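Long-range contacts in zinc transport protein ZntB (Vibrio parahaemolyticus RIMD 2210633, PDB 3CK6), which probably imports zinc ions into the cell together with protons, through a homopentamer whose cytoplasmic part forms a funnel: residues Phe186-Gln191 and Arg221-Ile226; Ala179-Lys184 and Phe228-Val233. The protein carries 1 engineered substitution. All blocks are in the same frame, centred on the assembly; numbering follows the deposited sequence.

Interaction 1 of 2, residues Phe186-Gln191 and Arg221-Ile226; sequences FIRPQQ and RINETI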
# COMPACT_ATOMS: atom_id res chain seq x y z
N PHE E 186 7.14 -14.45 10.27
CA PHE E 186 8.56 -14.49 9.87
C PHE E 186 8.81 -14.63 8.37
O PHE E 186 9.86 -14.23 7.86
CB PHE E 186 9.26 -15.61 10.61
CG PHE E 186 9.21 -15.46 12.11
CD1 PHE E 186 9.77 -14.33 12.72
CD2 PHE E 186 8.58 -16.40 12.90
CE1 PHE E 186 9.74 -14.16 14.11
CE2 PHE E 186 8.54 -16.24 14.31
CZ PHE E 186 9.12 -15.11 14.90
N ILE E 187 7.87 -15.24 7.68
CA ILE E 187 8.10 -15.54 6.28
C ILE E 187 7.96 -14.32 5.37
O ILE E 187 8.69 -14.19 4.39
CB ILE E 187 7.34 -16.82 5.86
CG1 ILE E 187 8.05 -17.99 6.55
CG2 ILE E 187 7.36 -17.00 4.35
CD1 ILE E 187 7.49 -19.34 6.22
N ARG E 188 7.08 -13.39 5.75
CA ARG E 188 7.03 -12.08 5.10
C ARG E 188 8.39 -11.33 5.18
O ARG E 188 8.97 -10.99 4.13
CB ARG E 188 5.85 -11.27 5.65
CG ARG E 188 5.50 -10.02 4.86
CD ARG E 188 3.99 -9.71 4.99
NE ARG E 188 3.39 -9.46 3.67
CZ ARG E 188 2.81 -10.39 2.91
NH1 ARG E 188 2.30 -10.04 1.72
NH2 ARG E 188 2.73 -11.66 3.31
N PRO E 189 8.93 -11.09 6.40
CA PRO E 189 10.30 -10.52 6.50
C PRO E 189 11.40 -11.29 5.77
O PRO E 189 12.35 -10.67 5.26
CB PRO E 189 10.60 -10.58 8.01
CG PRO E 189 9.32 -10.61 8.66
CD PRO E 189 8.33 -11.28 7.74
N GLN E 190 11.30 -12.63 5.73
CA GLN E 190 12.29 -13.47 5.04
C GLN E 190 12.35 -13.13 3.56
O GLN E 190 13.42 -13.10 2.96
CB GLN E 190 11.93 -14.95 5.19
CG GLN E 190 13.03 -15.95 4.76
CD GLN E 190 13.37 -16.90 5.91
OE1 GLN E 190 13.44 -16.46 7.06
NE2 GLN E 190 13.54 -18.20 5.62
N GLN E 191 11.18 -12.89 2.97
CA GLN E 191 11.12 -12.46 1.57
C GLN E 191 11.90 -11.16 1.36
O GLN E 191 12.67 -11.05 0.41
CB GLN E 191 9.66 -12.29 1.13
CG GLN E 191 9.51 -12.02 -0.39
CD GLN E 191 8.07 -11.73 -0.78
OE1 GLN E 191 7.15 -12.43 -0.38
NE2 GLN E 191 7.88 -10.67 -1.55
N ARG E 221 6.52 -17.08 -3.69
CA ARG E 221 5.48 -18.12 -3.86
C ARG E 221 4.96 -18.63 -2.51
O ARG E 221 3.74 -18.76 -2.31
CB ARG E 221 5.98 -19.29 -4.71
CG ARG E 221 4.99 -20.52 -4.70
CD ARG E 221 5.58 -21.66 -5.60
NE ARG E 221 6.90 -22.08 -5.13
CZ ARG E 221 7.13 -22.77 -4.01
NH1 ARG E 221 8.37 -23.08 -3.68
NH2 ARG E 221 6.13 -23.14 -3.21
N ILE E 222 5.88 -18.93 -1.58
CA ILE E 222 5.49 -19.35 -0.22
C ILE E 222 4.53 -18.35 0.44
O ILE E 222 3.45 -18.75 0.94
CB ILE E 222 6.72 -19.70 0.67
CG1 ILE E 222 7.44 -20.94 0.08
CG2 ILE E 222 6.34 -19.83 2.18
CD1 ILE E 222 8.77 -21.29 0.74
N ASN E 223 4.90 -17.06 0.43
CA ASN E 223 4.07 -16.00 1.01
C ASN E 223 2.68 -15.93 0.37
O ASN E 223 1.69 -15.81 1.08
CB ASN E 223 4.76 -14.63 0.93
CG ASN E 223 5.66 -14.37 2.12
OD1 ASN E 223 5.20 -14.16 3.23
ND2 ASN E 223 6.97 -14.42 1.89
N GLU E 224 2.62 -16.04 -0.95
CA GLU E 224 1.33 -16.07 -1.64
C GLU E 224 0.48 -17.28 -1.29
O GLU E 224 -0.73 -17.17 -1.20
CB GLU E 224 1.49 -15.96 -3.15
CG GLU E 224 2.16 -14.64 -3.53
CD GLU E 224 2.59 -14.55 -4.99
OE1 GLU E 224 2.71 -15.58 -5.71
OE2 GLU E 224 2.83 -13.39 -5.41
N THR E 225 1.12 -18.43 -1.12
CA THR E 225 0.43 -19.66 -0.74
C THR E 225 -0.18 -19.55 0.66
O THR E 225 -1.33 -19.95 0.88
CB THR E 225 1.37 -20.88 -0.84
OG1 THR E 225 1.56 -21.19 -2.22
CG2 THR E 225 0.72 -22.09 -0.18
N ILE E 226 0.61 -19.02 1.59
CA ILE E 226 0.12 -18.72 2.94
C ILE E 226 -1.13 -17.84 2.91
O ILE E 226 -2.11 -18.15 3.59
CB ILE E 226 1.24 -18.08 3.82
CG1 ILE E 226 2.30 -19.14 4.15
CG2 ILE E 226 0.66 -17.49 5.15
CD1 ILE E 226 3.43 -18.62 4.94
O HOH W 1 2.25 -14.48 3.57

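Interaction 2 of 2, residues Ala179-Lys184 and Phe228-Val233; sequences ALISIK and FYLGEV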
# COMPACT_ATOMS: atom_id res chain seq x y z
N ALA E 179 -1.27 -21.81 13.03
CA ALA E 179 -0.03 -22.23 12.41
C ALA E 179 0.39 -21.25 11.31
O ALA E 179 1.55 -20.84 11.27
CB ALA E 179 -0.16 -23.64 11.87
N LEU E 180 -0.56 -20.86 10.47
CA LEU E 180 -0.31 -19.96 9.35
C LEU E 180 0.10 -18.56 9.80
O LEU E 180 1.08 -18.06 9.29
CB LEU E 180 -1.52 -19.88 8.39
CG LEU E 180 -1.84 -21.13 7.56
CD1 LEU E 180 -3.31 -21.10 7.09
CD2 LEU E 180 -0.88 -21.20 6.36
N ILE E 181 -0.61 -17.95 10.75
CA ILE E 181 -0.17 -16.60 11.20
C ILE E 181 1.19 -16.61 11.91
O ILE E 181 1.97 -15.66 11.74
CB ILE E 181 -1.22 -15.78 11.98
CG1 ILE E 181 -1.50 -16.40 13.36
CG2 ILE E 181 -2.50 -15.60 11.11
CD1 ILE E 181 -2.23 -15.47 14.38
N SER E 182 1.48 -17.69 12.64
CA SER E 182 2.79 -17.89 13.26
C SER E 182 3.91 -17.94 12.21
O SER E 182 4.95 -17.31 12.41
CB SER E 182 2.82 -19.15 14.14
OG SER E 182 1.84 -19.10 15.16
N ILE E 183 3.69 -18.68 11.11
CA ILE E 183 4.64 -18.75 9.97
C ILE E 183 4.77 -17.41 9.27
O ILE E 183 5.90 -16.97 8.93
CB ILE E 183 4.19 -19.79 8.84
CG1 ILE E 183 4.03 -21.22 9.38
CG2 ILE E 183 5.15 -19.82 7.67
CD1 ILE E 183 5.04 -21.68 10.39
N LYS E 184 3.62 -16.79 9.02
CA LYS E 184 3.57 -15.56 8.22
C LYS E 184 4.38 -14.45 8.89
O LYS E 184 5.05 -13.66 8.21
CB LYS E 184 2.14 -15.10 8.00
CG LYS E 184 2.04 -13.71 7.37
CD LYS E 184 0.57 -13.33 7.17
CE LYS E 184 0.45 -11.91 6.62
NZ LYS E 184 -0.93 -11.66 6.11
N PHE E 228 -3.22 -17.47 0.50
CA PHE E 228 -4.28 -18.26 -0.07
C PHE E 228 -4.88 -19.20 0.98
O PHE E 228 -6.11 -19.29 1.10
CB PHE E 228 -3.80 -19.06 -1.28
CG PHE E 228 -4.80 -20.06 -1.76
CD1 PHE E 228 -6.04 -19.65 -2.26
CD2 PHE E 228 -4.50 -21.42 -1.72
CE1 PHE E 228 -6.98 -20.58 -2.72
CE2 PHE E 228 -5.42 -22.36 -2.16
CZ PHE E 228 -6.68 -21.94 -2.65
N TYR E 229 -4.02 -19.90 1.73
CA TYR E 229 -4.53 -20.83 2.77
C TYR E 229 -5.31 -20.07 3.84
O TYR E 229 -6.32 -20.56 4.34
CB TYR E 229 -3.41 -21.64 3.41
CG TYR E 229 -2.77 -22.67 2.50
CD1 TYR E 229 -3.43 -23.14 1.35
CD2 TYR E 229 -1.52 -23.19 2.79
CE1 TYR E 229 -2.84 -24.10 0.52
CE2 TYR E 229 -0.92 -24.14 1.97
CZ TYR E 229 -1.57 -24.59 0.84
OH TYR E 229 -0.95 -25.52 0.04
N LEU E 230 -4.83 -18.89 4.21
CA LEU E 230 -5.54 -18.04 5.17
C LEU E 230 -6.91 -17.64 4.61
O LEU E 230 -7.88 -17.55 5.35
CB LEU E 230 -4.74 -16.81 5.53
CG LEU E 230 -3.60 -16.94 6.54
CD1 LEU E 230 -2.78 -15.67 6.45
CD2 LEU E 230 -4.20 -17.11 7.92
N GLY E 231 -6.98 -17.44 3.29
CA GLY E 231 -8.25 -17.15 2.61
C GLY E 231 -9.20 -18.34 2.62
O GLY E 231 -10.40 -18.17 2.79
N GLU E 232 -8.66 -19.54 2.44
CA GLU E 232 -9.44 -20.77 2.59
C GLU E 232 -9.95 -21.02 4.02
O GLU E 232 -11.02 -21.60 4.19
CB GLU E 232 -8.62 -21.97 2.15
CG GLU E 232 -8.42 -22.06 0.66
CD GLU E 232 -7.92 -23.41 0.26
OE1 GLU E 232 -8.73 -24.22 -0.23
OE2 GLU E 232 -6.70 -23.68 0.46
N VAL E 233 -9.19 -20.63 5.03
CA VAL E 233 -9.66 -20.82 6.42
C VAL E 233 -10.84 -19.89 6.72
O VAL E 233 -11.83 -20.32 7.32
CB VAL E 233 -8.53 -20.62 7.46
CG1 VAL E 233 -9.10 -20.75 8.87
CG2 VAL E 233 -7.43 -21.66 7.27

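Interaction 1 of 2, residues Phe186-Gln191 and Arg221-Ile226
Helix 186-191 runs antiparallel to helix 221-226, their axes 9.6 Å apart at closest approach and 151° between directions. Ile187 opens the contact. The side chain leaves the backbone toward the partner helix, and CG2, anti to the backbone N, meets Ile222 CG2 at 3.7 Å, the two side chains crossing at about a right angle; Ile226 CD1 is a looser neighbour. Ile149 of helix 134-161 touches both Ile187 and Ile222, so this apolar side faces a third helix. The polar half of the contact centres on Asn223. Its ND2 gives a nearly straight hydrogen bond of 3.0 Å (170° at the hydrogen) to Ile187 O, which lies almost in the amide plane but is approached from above its own carbonyl plane. Ile187 O is gripped twice, since it also accepts the helical bond from Gln191 N at 3.1 Å. Asn223 ND2 bonds back to Ile219 O as well, which helps fix the rotation of the amide. Arg188, with CG anti to the backbone N and a bend at chi3, brings NH2 to 3.5 Å from Asn223 OD1, its guanidinium turned 84° from the amide. A water in the guanidinium plane weakly accepts from Arg188 NH2 and sits 2.9 Å from Asn223 O and 3.0 Å from Asn223 OD1. One turn on, extended Gln191 places OE1 3.0 Å from Asn223 ND2. A buried asparagine bonded to the opposite backbone, beside packed isoleucines, joins the two long antiparallel helices of the CorA-family cytoplasmic domain.

Interaction 2 of 2, residues Ala179-Lys184 and Phe228-Val233
Knobs-into-holes packing joins helix 179-184 to helix 228-233, an antiparallel pair in the long-helix part of the CorA-type cytoplasmic domain, with axes 10.4 Å apart and 153° between their directions. Apolar contacts carry it. Leu230 is the knob from the second helix: Leu180, Ile181 and Lys184, together with Gln177 one turn earlier, form the four-residue hole around it. Leu230 CD2 divides itself between Leu180 CB and Ile181 CG2, 3.9 Å from each, while its other methyl, CD1, faces Lys184 CD at 4.1 Å. Ile181 has its CG1 in the crowded position between the backbone N and the carbonyl carbon (chi1 69°), which turns CG2 to Leu230. In return Leu180 reaches across to the base of the Tyr229 side chain, its CD1 3.7 Å from Tyr229 CB and 4.2 Å from Val233 CG2. The CG of Leu180 stands anti to the carbonyl carbon and beside the backbone N (chi1 -69°), which places both methyls against Tyr229.

The polar part is confined to the margin. Lys184, with CG anti to the backbone N and an extended chain beyond it, crosses Leu230 at about a right angle, so that its methylenes add apolar surface before NZ reaches a salt bridge with Glu227.

The aromatic contact is made at a rim. The Tyr229 side chain leads away from helix 179-184 to Glu157 and Leu160 of helix 134-161, and it crosses Leu180 roughly perpendicularly: Leu180 CD2 sits at the ring's edge, near its plane, 4.1 Å from Tyr229 CD2.

In the fold
Both contacts zip together helix 173-199 and helix 209-246, and the segments of interaction 1 fall between those of interaction 2 in the sequence, as expected for two contacts along one helical hairpin. Their centres are about 10 Å apart. Ile226 bridges them: its CD1 meets Ile183 CG2 at 3.4 Å, and its CG2 lies 4.0 Å from Lys184 CB and 4.2 Å from Leu180 CD2, so that one isoleucine packs between the two contacts. Glu227, the partner of Lys184, also makes a long, weak ion pair with Arg188. Helix 209-246 also meets a second subunit: Thr225 hydrogen-bonds Arg185 of that chain, and Phe228 packs on the same arginine.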